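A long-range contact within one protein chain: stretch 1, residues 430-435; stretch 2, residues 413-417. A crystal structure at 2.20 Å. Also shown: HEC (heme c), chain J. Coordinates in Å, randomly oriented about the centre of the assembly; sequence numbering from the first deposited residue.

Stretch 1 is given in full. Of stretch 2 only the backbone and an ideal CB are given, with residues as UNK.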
ATOM      1  N   GLY A 430      29.705   3.324  15.120  1.00 30.96           N
ATOM      2  CA  GLY A 430      29.110   3.664  16.385  1.00 29.47           C
ATOM      3  C   GLY A 430      28.274   4.941  16.401  1.00 31.10           C
ATOM      4  O   GLY A 430      28.194   5.692  15.393  1.00 31.52           O
ATOM      5  N   ASP A 431      27.614   5.150  17.526  1.00 31.68           N
ATOM      6  CA  ASP A 431      26.801   6.291  17.817  1.00 32.98           C
ATOM      7  C   ASP A 431      27.604   7.570  17.501  1.00 35.16           C
ATOM      8  O   ASP A 431      28.671   7.755  18.104  1.00 34.92           O
ATOM      9  CB  ASP A 431      26.505   6.286  19.305  1.00 33.74           C
ATOM     10  CG  ASP A 431      25.570   7.441  19.715  1.00 33.53           C
ATOM     11  OD1 ASP A 431      25.438   8.425  18.961  1.00 27.90           O
ATOM     12  OD2 ASP A 431      24.924   7.388  20.753  1.00 32.28           O
ATOM     13  N   PRO A 432      27.153   8.387  16.524  1.00 36.69           N
ATOM     14  CA  PRO A 432      27.868   9.602  16.096  1.00 38.83           C
ATOM     15  C   PRO A 432      28.125  10.611  17.205  1.00 42.06           C
ATOM     16  O   PRO A 432      29.023  11.430  17.016  1.00 43.04           O
ATOM     17  CB  PRO A 432      26.922  10.260  15.083  1.00 38.59           C
ATOM     18  CG  PRO A 432      25.875   9.316  14.760  1.00 35.96           C
ATOM     19  CD  PRO A 432      25.962   8.145  15.683  1.00 36.37           C
ATOM     20  N   MET A 433      27.356  10.566  18.287  1.00 44.47           N
ATOM     21  CA  MET A 433      27.587  11.421  19.433  1.00 48.69           C
ATOM     22  C   MET A 433      28.752  10.946  20.324  1.00 51.33           C
ATOM     23  O   MET A 433      29.411  11.772  20.949  1.00 52.68           O
ATOM     24  CB  MET A 433      26.318  11.461  20.250  1.00 47.93           C
ATOM     25  CG  MET A 433      26.313  12.527  21.296  1.00 50.07           C
ATOM     26  SD  MET A 433      24.991  12.182  22.506  1.00 50.75           S
ATOM     27  CE  MET A 433      23.830  12.965  21.806  1.00 33.70           C
ATOM     28  N   LYS A 434      28.988   9.635  20.409  1.00 53.77           N
ATOM     29  CA  LYS A 434      30.098   9.060  21.204  1.00 57.02           C
ATOM     30  C   LYS A 434      31.375   9.177  20.383  1.00 59.90           C
ATOM     31  O   LYS A 434      32.497   9.120  20.924  1.00 61.08           O
ATOM     32  CB  LYS A 434      29.883   7.572  21.567  1.00 56.42           C
ATOM     33  CG  LYS A 434      28.564   7.238  22.283  1.00 57.13           C
ATOM     34  CD  LYS A 434      28.773   6.651  23.654  1.00 60.72           C
ATOM     35  CE  LYS A 434      27.545   6.784  24.562  1.00 60.80           C
ATOM     36  NZ  LYS A 434      27.091   8.192  24.751  1.00 62.17           N
ATOM     37  N   ASN A 435      31.198   9.412  19.086  1.00 62.19           N
ATOM     38  CA  ASN A 435      32.204   9.030  18.128  1.00 64.75           C
ATOM     39  C   ASN A 435      32.306   9.909  16.920  1.00 65.86           C
ATOM     40  O   ASN A 435      31.767   9.571  15.865  1.00 65.48           O
ATOM     41  CB  ASN A 435      31.865   7.648  17.651  1.00 65.04           C
ATOM     42  CG  ASN A 435      33.062   6.858  17.381  1.00 67.30           C
ATOM     43  OD1 ASN A 435      33.406   5.971  18.184  1.00 71.74           O
ATOM     44  ND2 ASN A 435      33.751   7.155  16.249  1.00 65.88           N
ATOM     45  N   UNK A 413      16.331   8.647  22.379  1.00 34.19           N
ATOM     46  CA  UNK A 413      15.761   7.568  21.599  1.00 32.62           C
ATOM     47  C   UNK A 413      16.737   6.958  20.652  1.00 31.04           C
ATOM     48  O   UNK A 413      16.630   5.769  20.361  1.00 31.57           O
ATOM     49  CB  UNK A 413      14.541   8.063  20.820  1.00 32.62           C
ATOM     50  N   UNK A 414      17.660   7.776  20.161  1.00 29.15           N
ATOM     51  CA  UNK A 414      18.718   7.319  19.247  1.00 28.49           C
ATOM     52  C   UNK A 414      20.085   7.252  19.854  1.00 28.40           C
ATOM     53  O   UNK A 414      20.799   6.331  19.515  1.00 28.21           O
ATOM     54  CB  UNK A 414      18.780   8.237  18.025  1.00 28.49           C
ATOM     55  N   UNK A 415      20.486   8.242  20.691  1.00 27.68           N
ATOM     56  CA  UNK A 415      21.865   8.341  21.204  1.00 29.04           C
ATOM     57  C   UNK A 415      21.930   7.713  22.612  1.00 30.39           C
ATOM     58  O   UNK A 415      20.870   7.322  23.126  1.00 30.00           O
ATOM     59  CB  UNK A 415      22.328   9.799  21.241  1.00 29.04           C
ATOM     60  N   UNK A 416      23.124   7.591  23.192  1.00 31.61           N
ATOM     61  CA  UNK A 416      23.274   7.095  24.587  1.00 33.81           C
ATOM     62  C   UNK A 416      22.663   5.694  24.713  1.00 33.83           C
ATOM     63  O   UNK A 416      22.970   4.807  23.943  1.00 33.63           O
ATOM     64  CB  UNK A 416      22.607   8.049  25.580  1.00 33.81           C
ATOM     65  N   UNK A 417      21.688   5.505  25.573  1.00 35.67           N
ATOM     66  CA  UNK A 417      21.184   4.130  25.654  1.00 39.11           C
ATOM     67  C   UNK A 417      20.110   3.862  24.589  1.00 38.77           C
ATOM     68  O   UNK A 417      19.596   2.764  24.507  1.00 40.33           O
ATOM     69  CB  UNK A 417      20.616   3.859  27.049  1.00 39.11           C
TER
HETATM   70 FE   HEC J 808      21.555  13.093  16.770  1.00 31.29          FE
HETATM   71  CHA HEC J 808      24.404  13.105  14.881  1.00 29.14           C
HETATM   72  CHB HEC J 808      23.092  15.051  19.053  1.00 31.44           C
HETATM   73  CHC HEC J 808      18.578  13.684  18.395  1.00 28.52           C
HETATM   74  CHD HEC J 808      20.158  10.606  15.049  1.00 21.01           C
HETATM   75  NA  HEC J 808      23.413  13.956  16.900  1.00 31.78           N
HETATM   76  C1A HEC J 808      24.467  13.777  16.060  1.00 29.37           C
HETATM   77  C2A HEC J 808      25.662  14.396  16.658  1.00 34.51           C
HETATM   78  C3A HEC J 808      25.294  14.943  17.820  1.00 30.68           C
HETATM   79  C4A HEC J 808      23.869  14.672  17.977  1.00 30.06           C
HETATM   80  CMA HEC J 808      26.180  15.687  18.870  1.00 32.62           C
HETATM   81  CAA HEC J 808      27.057  14.362  15.990  1.00 33.88           C
HETATM   82  CBA HEC J 808      27.045  15.390  14.856  1.00 44.19           C
HETATM   83  CGA HEC J 808      26.969  16.831  15.376  1.00 52.16           C
HETATM   84  O1A HEC J 808      28.012  17.371  15.930  1.00 53.14           O
HETATM   85  O2A HEC J 808      25.857  17.447  15.177  1.00 53.71           O
HETATM   86  NB  HEC J 808      20.924  14.181  18.424  1.00 30.99           N
HETATM   87  C1B HEC J 808      21.751  14.952  19.178  1.00 28.65           C
HETATM   88  C2B HEC J 808      20.967  15.628  20.144  1.00 33.52           C
HETATM   89  C3B HEC J 808      19.694  15.268  19.936  1.00 25.74           C
HETATM   90  C4B HEC J 808      19.673  14.347  18.866  1.00 27.78           C
HETATM   91  CMB HEC J 808      21.529  16.618  21.256  1.00 30.99           C
HETATM   92  CAB HEC J 808      18.463  15.819  20.691  1.00 30.62           C
HETATM   93  CBB HEC J 808      18.071  17.120  20.497  1.00 25.32           C
HETATM   94  NC  HEC J 808      19.731  12.302  16.799  1.00 27.12           N
HETATM   95  C1C HEC J 808      18.629  12.617  17.551  1.00 28.27           C
HETATM   96  C2C HEC J 808      17.558  11.712  17.255  1.00 24.66           C
HETATM   97  C3C HEC J 808      18.025  10.848  16.358  1.00 24.08           C
HETATM   98  C4C HEC J 808      19.396  11.200  16.040  1.00 25.79           C
HETATM   99  CMC HEC J 808      16.160  11.754  17.928  1.00 23.17           C
HETATM  100  CAC HEC J 808      17.359   9.630  15.607  1.00 31.16           C
HETATM  101  CBC HEC J 808      16.256   9.534  14.800  1.00 23.19           C
HETATM  102  ND  HEC J 808      22.232  11.950  15.210  1.00 27.32           N
HETATM  103  C1D HEC J 808      21.379  11.087  14.558  1.00 24.98           C
HETATM  104  C2D HEC J 808      22.023  10.756  13.331  1.00 22.90           C
HETATM  105  C3D HEC J 808      23.300  11.529  13.302  1.00 25.23           C
HETATM  106  C4D HEC J 808      23.358  12.257  14.506  1.00 29.47           C
HETATM  107  CMD HEC J 808      21.508   9.829  12.218  1.00 22.57           C
HETATM  108  CAD HEC J 808      24.358  11.545  12.201  1.00 23.19           C
HETATM  109  CBD HEC J 808      24.129  12.829  11.356  1.00 27.32           C
HETATM  110  CGD HEC J 808      25.180  12.827  10.292  1.00 25.32           C
HETATM  111  O1D HEC J 808      25.467  11.806   9.634  1.00 24.01           O
HETATM  112  O2D HEC J 808      25.796  13.857  10.101  1.00 35.53           O

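Position 413 has nothing of stretch 1 within 5.5 Å of its ideal CB, and its phi/psi of -75/-32 suits almost any residue that tolerates a helical backbone. The contact sets no rule here. The deposited residue is Asp413, whose OD2 is hydrogen-bonded elsewhere in the structure.

Position 414 also lies beyond the reach of stretch 1 at its CB, which points sideways. What it does face is the heme: the ideal CB sits on the side of CAC, a carbon that can carry a thioether. The ideal CB of 414 lies only 3.1 Å from HEC CAC, too close for two unbonded carbons but right for a sulfur bridging them, so cysteine is strongly indicated. The deposited residue is Cys414, with chi1 in the m well, and its SG is covalently joined to HEC CAC at 2.0 Å, pinning this end of the stretch to the porphyrin.

Position 415 carries most of the contact. Its CB points toward stretch 1, with Met433 CE 3.5 Å and Asp431 OD2 3.6 Å from the ideal CB, so the side chain must pass a methyl group and a carboxylate. Beyond them lies the heme iron. A donor reaching Asp431 would answer the carboxylate, and asparagine, glutamine or histidine might all be considered; the iron adds the demand for a ligand, to which a histidine replies with two nitrogens on one ring. The deposited residue is His415. Its NE2 binds HEC FE at 2.0 Å, while ND1 donates a hydrogen bond to Asp431 OD1 at 2.6 Å, short and nearly straight at 165°. That acceptor lies at the ring edge, near its plane, as an in-plane N-H requires, and the bond helps fix the ring's orientation at the metal. Asp431 OD1 is itself steadied by Met433 N, which donates to it at 3.0 Å. Met433 packs obliquely against the imidazole, its CE 3.5 Å from His415 CG, and the same CE comes 3.5 Å from HEC CHB, so one methyl touches both ring and heme.

Position 416 offers its backbone first: the amide N stands 3.0 Å from Asp431 OD2 and donates a hydrogen bond to it, as any residue but proline could. The carboxylate thus receives one bond from each of two successive residues. A phi/psi of 58/-121 lies in a region that glycine favours strongly, with asparagine among the residues that tolerate it best. The CB points away from stretch 1, yet Lys434 NZ is 4.6 Å from the ideal CB of 416, so a short side chain with an oxygen that bends back could meet the ammonium; aspartate would add charge. The deposited residue is Asn416. Its end comes nearer than its CB direction suggests, and OD1 accepts a hydrogen bond from Lys434 NZ at 3.0 Å, with Met433 SD 3.9 Å from the same OD1.

Position 417 points its CB away, and no atom of stretch 1 comes within 5.5 Å of it. Many polar or charged residues would serve equally well. The deposited residue is Lys417, which extends clear of the contact.

Stretch 2 (413-417) DCHNK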
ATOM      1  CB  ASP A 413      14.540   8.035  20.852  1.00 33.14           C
ATOM      2  CG  ASP A 413      13.388   8.282  21.784  1.00 34.67           C
ATOM      3  OD1 ASP A 413      13.106   7.338  22.537  1.00 34.37           O
ATOM      4  OD2 ASP A 413      12.797   9.397  21.907  1.00 32.74           O
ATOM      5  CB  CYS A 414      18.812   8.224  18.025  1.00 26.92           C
ATOM      6  SG  CYS A 414      17.186   8.299  17.140  1.00 27.32           S
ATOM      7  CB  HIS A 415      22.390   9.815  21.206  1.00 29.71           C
ATOM      8  CG  HIS A 415      22.462  10.426  19.822  1.00 27.80           C
ATOM      9  ND1 HIS A 415      23.376  10.027  18.880  1.00 27.37           N
ATOM     10  CD2 HIS A 415      21.696  11.357  19.219  1.00 23.06           C
ATOM     11  CE1 HIS A 415      23.185  10.691  17.755  1.00 28.45           C
ATOM     12  NE2 HIS A 415      22.191  11.533  17.944  1.00 28.59           N
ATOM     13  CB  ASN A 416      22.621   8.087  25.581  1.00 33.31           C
ATOM     14  CG  ASN A 416      23.314   9.433  25.601  1.00 38.41           C
ATOM     15  OD1 ASN A 416      24.493   9.533  25.270  1.00 44.15           O
ATOM     16  ND2 ASN A 416      22.568  10.488  25.926  1.00 40.61           N
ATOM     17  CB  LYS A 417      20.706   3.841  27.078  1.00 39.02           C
ATOM     18  CG  LYS A 417      21.847   4.056  28.133  1.00 43.98           C
ATOM     19  CD  LYS A 417      21.306   4.560  29.519  1.00 52.47           C
ATOM     20  CE  LYS A 417      22.078   3.862  30.734  1.00 58.25           C
ATOM     21  NZ  LYS A 417      21.751   4.310  32.160  1.00 63.96           N
TER
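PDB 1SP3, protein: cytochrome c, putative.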